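Local atomic coordinates of histidine--tRNA ligase (Staphylococcus aureus, PDB entry 1QE0), a protein that catalyses the ATP-dependent joining of L-histidine to tRNA(His), releasing AMP and diphosphate, as a homodimeric class II aminoacyl-tRNA synthetase. Residues S165-S171 and F226-S231; Y175-V180 and P202-L206. One frame throughout, in Å; residues are numbered along the deposited sequence.

Contact 1: S165-S171 and F226-S231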
loop_
_atom_site.group_PDB
_atom_site.type_symbol
_atom_site.label_atom_id
_atom_site.label_comp_id
_atom_site.label_asym_id
_atom_site.label_seq_id
_atom_site.Cartn_x
_atom_site.Cartn_y
_atom_site.Cartn_z
ATOM N N SER A 165 3.380 -31.199 6.274
ATOM C CA SER A 165 2.917 -31.552 4.964
ATOM C C SER A 165 1.739 -32.454 5.104
ATOM O O SER A 165 1.781 -33.405 5.861
ATOM C CB SER A 165 3.975 -32.307 4.218
ATOM O OG SER A 165 3.427 -32.740 2.984
ATOM N N VAL A 166 0.707 -32.189 4.329
ATOM C CA VAL A 166 -0.478 -33.004 4.360
ATOM C C VAL A 166 -0.547 -33.833 3.074
ATOM O O VAL A 166 -1.621 -34.235 2.627
ATOM C CB VAL A 166 -1.717 -32.116 4.569
ATOM C CG1 VAL A 166 -1.791 -31.676 6.036
ATOM C CG2 VAL A 166 -1.616 -30.883 3.700
ATOM N N GLY A 167 0.619 -34.071 2.482
ATOM C CA GLY A 167 0.710 -34.859 1.267
ATOM C C GLY A 167 -0.124 -34.373 0.105
ATOM O O GLY A 167 -0.682 -33.306 0.155
ATOM N N ASP A 168 -0.185 -35.164 -0.954
ATOM C CA ASP A 168 -0.943 -34.831 -2.161
ATOM C C ASP A 168 -2.396 -35.244 -2.061
ATOM O O ASP A 168 -2.875 -35.585 -0.982
ATOM C CB ASP A 168 -0.314 -35.515 -3.388
ATOM C CG ASP A 168 -0.310 -37.047 -3.287
ATOM O OD1 ASP A 168 -0.638 -37.584 -2.216
ATOM O OD2 ASP A 168 0.042 -37.726 -4.278
ATOM N N MET A 169 -3.073 -35.240 -3.209
ATOM C CA MET A 169 -4.478 -35.637 -3.316
ATOM C C MET A 169 -4.654 -37.150 -3.095
ATOM O O MET A 169 -5.707 -37.598 -2.635
ATOM C CB MET A 169 -5.042 -35.273 -4.700
ATOM C CG MET A 169 -5.463 -33.810 -4.924
ATOM S SD MET A 169 -6.596 -33.633 -6.393
ATOM C CE MET A 169 -7.771 -32.276 -5.795
ATOM N N ALA A 170 -3.631 -37.926 -3.470
ATOM C CA ALA A 170 -3.623 -39.383 -3.318
ATOM C C ALA A 170 -3.603 -39.739 -1.833
ATOM O O ALA A 170 -4.542 -40.327 -1.296
ATOM C CB ALA A 170 -2.400 -39.958 -3.998
ATOM N N SER A 171 -2.521 -39.352 -1.174
ATOM C CA SER A 171 -2.353 -39.583 0.244
ATOM C C SER A 171 -3.607 -39.178 0.984
ATOM O O SER A 171 -4.112 -39.917 1.803
ATOM C CB SER A 171 -1.171 -38.770 0.745
ATOM O OG SER A 171 0.006 -39.125 0.037
ATOM N N PHE A 226 0.163 -40.743 6.208
ATOM C CA PHE A 226 -0.356 -41.178 4.926
ATOM C C PHE A 226 0.323 -40.539 3.729
ATOM O O PHE A 226 -0.169 -40.624 2.605
ATOM C CB PHE A 226 -1.860 -40.931 4.879
ATOM C CG PHE A 226 -2.621 -41.841 5.763
ATOM C CD1 PHE A 226 -3.211 -42.975 5.248
ATOM C CD2 PHE A 226 -2.648 -41.629 7.133
ATOM C CE1 PHE A 226 -3.808 -43.899 6.082
ATOM C CE2 PHE A 226 -3.243 -42.545 7.975
ATOM C CZ PHE A 226 -3.823 -43.690 7.443
ATOM N N LEU A 227 1.462 -39.910 3.949
ATOM C CA LEU A 227 2.137 -39.302 2.831
ATOM C C LEU A 227 2.582 -40.487 1.984
ATOM O O LEU A 227 2.946 -41.528 2.524
ATOM C CB LEU A 227 3.350 -38.480 3.277
ATOM C CG LEU A 227 3.218 -37.426 4.374
ATOM C CD1 LEU A 227 4.111 -36.264 4.011
ATOM C CD2 LEU A 227 1.783 -36.970 4.531
ATOM N N ASN A 228 2.439 -40.382 0.667
ATOM C CA ASN A 228 2.870 -41.481 -0.180
ATOM C C ASN A 228 4.388 -41.405 -0.323
ATOM O O ASN A 228 5.063 -40.920 0.571
ATOM C CB ASN A 228 2.126 -41.493 -1.535
ATOM C CG ASN A 228 2.244 -40.199 -2.283
ATOM O OD1 ASN A 228 3.299 -39.868 -2.826
ATOM N ND2 ASN A 228 1.178 -39.439 -2.296
ATOM N N GLU A 229 4.936 -41.862 -1.433
ATOM C CA GLU A 229 6.381 -41.814 -1.599
ATOM C C GLU A 229 6.824 -40.498 -2.226
ATOM O O GLU A 229 7.837 -39.927 -1.818
ATOM C CB GLU A 229 6.863 -43.009 -2.430
ATOM C CG GLU A 229 8.200 -43.611 -1.966
ATOM C CD GLU A 229 8.041 -44.827 -1.047
ATOM O OE1 GLU A 229 7.605 -44.659 0.122
ATOM O OE2 GLU A 229 8.371 -45.949 -1.503
ATOM N N GLU A 230 6.025 -40.010 -3.178
ATOM C CA GLU A 230 6.282 -38.757 -3.890
ATOM C C GLU A 230 6.098 -37.566 -2.949
ATOM O O GLU A 230 6.916 -36.641 -2.914
ATOM C CB GLU A 230 5.296 -38.595 -5.054
ATOM C CG GLU A 230 5.500 -39.520 -6.261
ATOM C CD GLU A 230 6.691 -39.142 -7.185
ATOM O OE1 GLU A 230 6.966 -39.943 -8.120
ATOM O OE2 GLU A 230 7.340 -38.072 -7.004
ATOM N N SER A 231 4.978 -37.574 -2.233
ATOM C CA SER A 231 4.635 -36.521 -1.286
ATOM C C SER A 231 5.715 -36.411 -0.210
ATOM O O SER A 231 6.056 -35.307 0.246
ATOM C CB SER A 231 3.307 -36.856 -0.615
ATOM O OG SER A 231 2.353 -37.346 -1.545
#
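D168 and N228 face each other where two helix starts meet, each making a capping bond at the start of the helix that follows it. D168 is the N-cap of helix 169-183. D168 OD1 accepts from S171 N at 2.8 Å and from the S171 hydroxyl, with S171 OG 2.8 Å from D168 OD1. The two donors reach OD1 from opposite faces of the carboxylate plane. N228 precedes the turn into helix 231-245. N228 OD1 takes S231 N at 2.9 Å, with the donor 45° above the carbonyl plane. The D168 and N228 side chains come from opposite directions, their carboxylate and amide planes 56° apart. D168 OD2 lies 2.9 Å from N228 ND2. Two serines add bonds across the contact: S171 OG accepts from N228 N (2.8 Å) and S231 OG from D168 N (3.4 Å), both weak. Beside this polar patch, the L227 methyls pack on the ST turn in which S165 OG accepts from G167 N. L227 CD1 lies 3.7 Å from S165 OG, and L227 CD2 is 3.7 Å from G167 N. H264 bonds the backbone of V166 and G167. S171 OG donates to D168 OD1 and weakly accepts from N228 N, so it probably links the two helix starts. The helix ends would probably favour the charged form of D168.

Contact 2: Y175-V180 and P202-L206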
loop_
_atom_site.group_PDB
_atom_site.type_symbol
_atom_site.label_atom_id
_atom_site.label_comp_id
_atom_site.label_asym_id
_atom_site.label_seq_id
_atom_site.Cartn_x
_atom_site.Cartn_y
_atom_site.Cartn_z
ATOM N N TYR A 175 -5.968 -41.492 3.152
ATOM C CA TYR A 175 -5.992 -41.160 4.577
ATOM C C TYR A 175 -7.413 -40.910 4.999
ATOM O O TYR A 175 -7.754 -41.073 6.160
ATOM C CB TYR A 175 -5.181 -39.908 4.901
ATOM C CG TYR A 175 -5.578 -39.269 6.229
ATOM C CD1 TYR A 175 -6.374 -38.130 6.269
ATOM C CD2 TYR A 175 -5.173 -39.821 7.436
ATOM C CE1 TYR A 175 -6.753 -37.557 7.477
ATOM C CE2 TYR A 175 -5.549 -39.263 8.647
ATOM C CZ TYR A 175 -6.335 -38.131 8.668
ATOM O OH TYR A 175 -6.699 -37.580 9.881
ATOM N N ASN A 176 -8.216 -40.404 4.075
ATOM C CA ASN A 176 -9.621 -40.149 4.371
ATOM C C ASN A 176 -10.343 -41.474 4.597
ATOM O O ASN A 176 -11.131 -41.613 5.532
ATOM C CB ASN A 176 -10.287 -39.363 3.250
ATOM C CG ASN A 176 -10.077 -37.858 3.381
ATOM O OD1 ASN A 176 -9.937 -37.326 4.481
ATOM N ND2 ASN A 176 -10.102 -37.160 2.253
ATOM N N GLU A 177 -10.039 -42.462 3.762
ATOM C CA GLU A 177 -10.639 -43.789 3.888
ATOM C C GLU A 177 -10.343 -44.372 5.270
ATOM O O GLU A 177 -11.221 -44.946 5.899
ATOM C CB GLU A 177 -10.138 -44.714 2.780
ATOM C CG GLU A 177 -10.272 -44.054 1.418
ATOM C CD GLU A 177 -10.127 -44.995 0.248
ATOM O OE1 GLU A 177 -11.043 -44.983 -0.610
ATOM O OE2 GLU A 177 -9.099 -45.710 0.167
ATOM N N ALA A 178 -9.131 -44.173 5.766
ATOM C CA ALA A 178 -8.761 -44.667 7.080
ATOM C C ALA A 178 -9.643 -44.025 8.169
ATOM O O ALA A 178 -10.071 -44.706 9.099
ATOM C CB ALA A 178 -7.303 -44.401 7.335
ATOM N N LEU A 179 -9.915 -42.724 8.058
ATOM C CA LEU A 179 -10.782 -42.015 9.018
ATOM C C LEU A 179 -12.220 -42.560 8.971
ATOM O O LEU A 179 -12.970 -42.454 9.932
ATOM C CB LEU A 179 -10.831 -40.518 8.697
ATOM C CG LEU A 179 -9.669 -39.570 8.972
ATOM C CD1 LEU A 179 -9.653 -38.478 7.927
ATOM C CD2 LEU A 179 -9.785 -38.978 10.362
ATOM N N VAL A 180 -12.628 -43.049 7.813
ATOM C CA VAL A 180 -13.956 -43.605 7.664
ATOM C C VAL A 180 -14.015 -45.010 8.236
ATOM O O VAL A 180 -15.034 -45.413 8.779
ATOM C CB VAL A 180 -14.341 -43.667 6.223
ATOM C CG1 VAL A 180 -15.749 -44.217 6.093
ATOM C CG2 VAL A 180 -14.222 -42.295 5.617
ATOM N N PRO A 202 -13.828 -36.769 6.134
ATOM C CA PRO A 202 -13.698 -37.174 7.530
ATOM C C PRO A 202 -12.797 -36.258 8.348
ATOM O O PRO A 202 -13.056 -36.025 9.525
ATOM C CB PRO A 202 -13.097 -38.571 7.417
ATOM C CG PRO A 202 -13.546 -39.042 6.079
ATOM C CD PRO A 202 -13.364 -37.839 5.238
ATOM N N MET A 203 -11.750 -35.723 7.719
ATOM C CA MET A 203 -10.791 -34.846 8.400
ATOM C C MET A 203 -11.435 -33.713 9.148
ATOM O O MET A 203 -10.909 -33.266 10.149
ATOM C CB MET A 203 -9.776 -34.271 7.417
ATOM C CG MET A 203 -8.667 -33.485 8.085
ATOM S SD MET A 203 -7.245 -33.263 6.992
ATOM C CE MET A 203 -5.951 -33.748 8.084
ATOM N N ARG A 204 -12.580 -33.254 8.646
ATOM C CA ARG A 204 -13.324 -32.155 9.261
ATOM C C ARG A 204 -13.972 -32.640 10.536
ATOM O O ARG A 204 -14.427 -31.841 11.350
ATOM C CB ARG A 204 -14.390 -31.621 8.298
ATOM C CG ARG A 204 -14.208 -30.179 7.901
ATOM C CD ARG A 204 -14.221 -29.332 9.143
ATOM N NE ARG A 204 -13.973 -27.918 8.870
ATOM C CZ ARG A 204 -14.888 -27.073 8.403
ATOM N NH1 ARG A 204 -16.118 -27.517 8.140
ATOM N NH2 ARG A 204 -14.605 -25.772 8.291
ATOM N N ILE A 205 -14.044 -33.956 10.673
ATOM C CA ILE A 205 -14.631 -34.570 11.851
ATOM C C ILE A 205 -13.701 -34.430 13.043
ATOM O O ILE A 205 -14.170 -34.291 14.176
ATOM C CB ILE A 205 -14.959 -36.077 11.623
ATOM C CG1 ILE A 205 -16.123 -36.229 10.634
ATOM C CG2 ILE A 205 -15.290 -36.773 12.946
ATOM C CD1 ILE A 205 -16.659 -37.648 10.517
ATOM N N LEU A 206 -12.395 -34.496 12.790
ATOM C CA LEU A 206 -11.393 -34.367 13.857
ATOM C C LEU A 206 -11.609 -33.147 14.753
ATOM O O LEU A 206 -10.957 -33.138 15.819
ATOM C CB LEU A 206 -9.970 -34.378 13.291
ATOM C CG LEU A 206 -9.641 -35.720 12.624
ATOM C CD1 LEU A 206 -8.181 -35.778 12.239
ATOM C CD2 LEU A 206 -9.971 -36.858 13.565
#
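The Y175 ring is met obliquely by M203 and at its hydroxyl by L206. M203 CE lies 3.9 Å from Y175 CE1, and the two side chains cross at about a right angle. At the phenol end, the L206 and Y175 side chains come from opposite directions, with L206 CD1 3.3 Å from Y175 OH. F226 packs edge-to-face with the same ring. The Y175 hydroxyl is hydrogen-bonded to P221 O, so its polar end is satisfied outside this pair of segments.

The second flat group is the N176 amide. N176 OD1 lies 3.5 Å from P202 CD, and the N176 and P202 side chains cross at about a right angle. P202 is the hub of the contact. P202 CB rests on L179 CB at 3.3 Å, while P202 CG meets V180 CG2 at 3.4 Å. L179 reaches both ways: L179 CD1 approaches M203 N, 3.5 Å away, and L179 CD2 touches L206 CD2 at 3.8 Å. M203 runs extended through its first two torsions (chi1 -173°, chi2 162°). It then bends at chi3, -131°, which carries CE to the tyrosine ring. I223 closes in on both Y175 and M203, and F183 lies against L206.

The 3-10 turn 202-204 thus rests through its proline on the middle of helix 169-183. No hydrogen bond joins the two segments. The contact therefore depends on fit between largely apolar groups, with its one phenolic hydroxyl bonded to a third piece of chain.

Strand 159-165 of the large mixed sheet leads out through residues 165-168 into helix 169-183. The middle of that helix forms one side of contact 2. The chain then passes through helix 192-196 and returns at 202-206, closing a short loop on the helix. Residues 207-218 are not modelled. Next comes 226-231, which runs into helix 231-245 and closes the wider loop of contact 1. Contact 2 is therefore nested inside contact 1, with centres about 15 Å apart. F226 joins them, packing on Y175 and A178. Contact 1 joins the end of strand 159-165 and the start of helix 169-183 to the entry of helix 231-245; contact 2 sets the 3-10 turn 202-204 against helix 169-183.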